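Local atomic coordinates of 6-aminohexanoate-dimer hydrolase (Bacillus anthracis, PDB entry 4GB7), a protein that probably hydrolyses amide bonds such as that of the 6-aminohexanoate dimer, as a member of the serine beta-lactamase superfamily. Residues L65-K70 / Y289-T294. Numbering follows the deposited sequence.
Sequences LINDVK and YVTDET
An antiparallel strand pair in the small four-stranded sheet of this beta-lactamase-family fold, separate from its five-stranded sheet, joins 65-70 to 289-294, with 66-69 as an edge strand next to 287-290. Asn67 and Tyr289 form the hydrogen-bonded pair: Asn67 N donates to Tyr289 O and Tyr289 N returns the bond to Asn67 O, each 2.9 Å. One step on, Ile66 faces Val290 as the non-hydrogen-bonded pair, where Ile66 CA lies 3.1 Å from Tyr289 O in a CA-H...O contact. Thr291 N then donates to Leu65 O, from 35° off the carbonyl plane, and a water takes the N-H of Leu65 and lies 2.7 Å from Thr291 O, bridging the two backbones where the direct bonds end.

Helix 269-278 packs against the side chains of Asn67, Tyr289 and Val69, with Ala270 at Asn67, Leu269 and Val273 at Tyr289, and Trp278 at Val69. The methyl of Thr291 meets the flat amide of Asn67, with CG2 3.5 Å from Asn67 CG and almost equally far from OD1 and ND2; the two side chains cross at about a right angle. Lys295 NZ bonds both Asn67 OD1 and Ile66 O, and Glu297 takes ND2, so hydrogen bonds at both polar atoms set which way round the amide lies. Farther along, Val69 CG2 packs obliquely against the Tyr289 ring, 3.7 Å from CD2.

Beyond the strand the chain turns at Asp292. With OG1 between the backbone N and the carbonyl carbon (chi1 75°), Thr291 donates this hydroxyl to Asp292 O while OG1 also lies against Leu65 CB. Leu65 CD1 reaches on to the backbone of Asp292 and Glu293. Asp292 OD1 closes an Asx turn, taking Thr294 N and, from the same face of the carboxylate, Thr294 OG1 at 2.8 Å.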
loop_
_atom_site.group_PDB
_atom_site.type_symbol
_atom_site.label_atom_id
_atom_site.label_comp_id
_atom_site.label_asym_id
_atom_site.label_seq_id
_atom_site.Cartn_x
_atom_site.Cartn_y
_atom_site.Cartn_z
ATOM N N LEU A 65 11.655 12.136 -8.541
ATOM C CA LEU A 65 11.886 12.949 -7.370
ATOM C C LEU A 65 11.336 12.253 -6.124
ATOM O O LEU A 65 10.255 11.650 -6.173
ATOM C CB LEU A 65 11.161 14.277 -7.536
ATOM C CG LEU A 65 11.546 15.160 -8.753
ATOM C CD1 LEU A 65 10.691 16.430 -8.677
ATOM C CD2 LEU A 65 13.055 15.420 -8.789
ATOM N N ILE A 66 12.068 12.378 -5.010
ATOM C CA ILE A 66 11.720 11.675 -3.760
ATOM C C ILE A 66 11.905 12.559 -2.534
ATOM O O ILE A 66 12.694 13.512 -2.538
ATOM C CB ILE A 66 12.512 10.387 -3.562
ATOM C CG1 ILE A 66 14.005 10.643 -3.317
ATOM C CG2 ILE A 66 12.308 9.455 -4.744
ATOM C CD1 ILE A 66 14.747 9.481 -2.667
ATOM N N ASN A 67 11.151 12.228 -1.488
ATOM C CA ASN A 67 11.371 12.717 -0.153
ATOM C C ASN A 67 11.708 11.539 0.722
ATOM O O ASN A 67 10.944 10.557 0.786
ATOM C CB ASN A 67 10.109 13.329 0.439
ATOM C CG ASN A 67 9.714 14.605 -0.207
ATOM O OD1 ASN A 67 10.464 15.190 -0.978
ATOM N ND2 ASN A 67 8.518 15.096 0.156
ATOM N N ASP A 68 12.840 11.630 1.393
ATOM C CA ASP A 68 13.274 10.547 2.269
ATOM C C ASP A 68 12.382 10.388 3.497
ATOM O O ASP A 68 11.942 11.398 4.108
ATOM C CB ASP A 68 14.706 10.772 2.734
ATOM C CG ASP A 68 15.734 10.531 1.676
ATOM O OD1 ASP A 68 15.530 9.778 0.708
ATOM O OD2 ASP A 68 16.823 11.102 1.880
ATOM N N VAL A 69 12.177 9.132 3.897
ATOM C CA VAL A 69 11.510 8.761 5.154
ATOM C C VAL A 69 12.553 8.070 6.024
ATOM O O VAL A 69 12.885 6.920 5.828
ATOM C CB VAL A 69 10.330 7.831 4.871
ATOM C CG1 VAL A 69 9.683 7.319 6.161
ATOM C CG2 VAL A 69 9.366 8.513 3.910
ATOM N N LYS A 70 13.100 8.810 6.973
ATOM C CA LYS A 70 14.262 8.348 7.730
ATOM C C LYS A 70 13.929 7.325 8.803
ATOM O O LYS A 70 12.935 7.465 9.547
ATOM C CB LYS A 70 14.969 9.529 8.393
ATOM C CG LYS A 70 15.680 10.449 7.422
ATOM C CD LYS A 70 16.461 11.542 8.123
ATOM C CE LYS A 70 15.590 12.624 8.766
ATOM N NZ LYS A 70 16.340 13.573 9.671
ATOM N N TYR A 289 9.284 8.453 -0.362
ATOM C CA TYR A 289 8.131 8.670 -1.206
ATOM C C TYR A 289 8.512 9.315 -2.526
ATOM O O TYR A 289 9.228 10.322 -2.545
ATOM C CB TYR A 289 7.148 9.668 -0.586
ATOM C CG TYR A 289 6.166 9.113 0.405
ATOM C CD1 TYR A 289 4.976 8.488 -0.017
ATOM C CD2 TYR A 289 6.401 9.228 1.778
ATOM C CE1 TYR A 289 4.065 7.988 0.902
ATOM C CE2 TYR A 289 5.479 8.743 2.686
ATOM C CZ TYR A 289 4.315 8.153 2.267
ATOM O OH TYR A 289 3.459 7.679 3.257
ATOM N N VAL A 290 7.998 8.747 -3.616
ATOM C CA VAL A 290 7.973 9.456 -4.885
ATOM C C VAL A 290 7.082 10.682 -4.710
ATOM O O VAL A 290 6.029 10.619 -4.065
ATOM C CB VAL A 290 7.491 8.548 -6.010
ATOM C CG1 VAL A 290 7.166 9.334 -7.268
ATOM C CG2 VAL A 290 8.544 7.435 -6.225
ATOM N N THR A 291 7.494 11.778 -5.340
ATOM C CA THR A 291 6.725 13.031 -5.246
ATOM C C THR A 291 6.366 13.607 -6.623
ATOM O O THR A 291 6.944 13.241 -7.624
ATOM C CB THR A 291 7.493 14.120 -4.454
ATOM O OG1 THR A 291 8.557 14.666 -5.268
ATOM C CG2 THR A 291 8.056 13.568 -3.120
ATOM N N ASP A 292 5.469 14.590 -6.635
ATOM C CA ASP A 292 5.293 15.470 -7.781
ATOM C C ASP A 292 6.417 16.529 -7.821
ATOM O O ASP A 292 7.320 16.545 -6.967
ATOM C CB ASP A 292 3.835 16.041 -7.824
ATOM C CG ASP A 292 3.540 17.058 -6.775
ATOM O OD1 ASP A 292 4.479 17.629 -6.219
ATOM O OD2 ASP A 292 2.308 17.319 -6.554
ATOM N N GLU A 293 6.368 17.401 -8.827
ATOM C CA GLU A 293 7.447 18.359 -9.052
ATOM C C GLU A 293 7.503 19.396 -7.938
ATOM O O GLU A 293 8.518 20.082 -7.786
ATOM C CB GLU A 293 7.245 19.066 -10.359
ATOM C CG GLU A 293 7.432 18.236 -11.593
ATOM C CD GLU A 293 6.816 18.941 -12.794
ATOM O OE1 GLU A 293 5.562 18.851 -13.033
ATOM O OE2 GLU A 293 7.609 19.616 -13.486
ATOM N N THR A 294 6.418 19.507 -7.170
ATOM C CA THR A 294 6.383 20.385 -6.016
ATOM C C THR A 294 6.797 19.736 -4.698
ATOM O O THR A 294 6.701 20.345 -3.638
ATOM C CB THR A 294 5.042 21.138 -5.898
ATOM O OG1 THR A 294 3.986 20.286 -5.457
ATOM C CG2 THR A 294 4.709 21.830 -7.217
HETATM O O HOH W 1 8.933 12.326 -9.230
#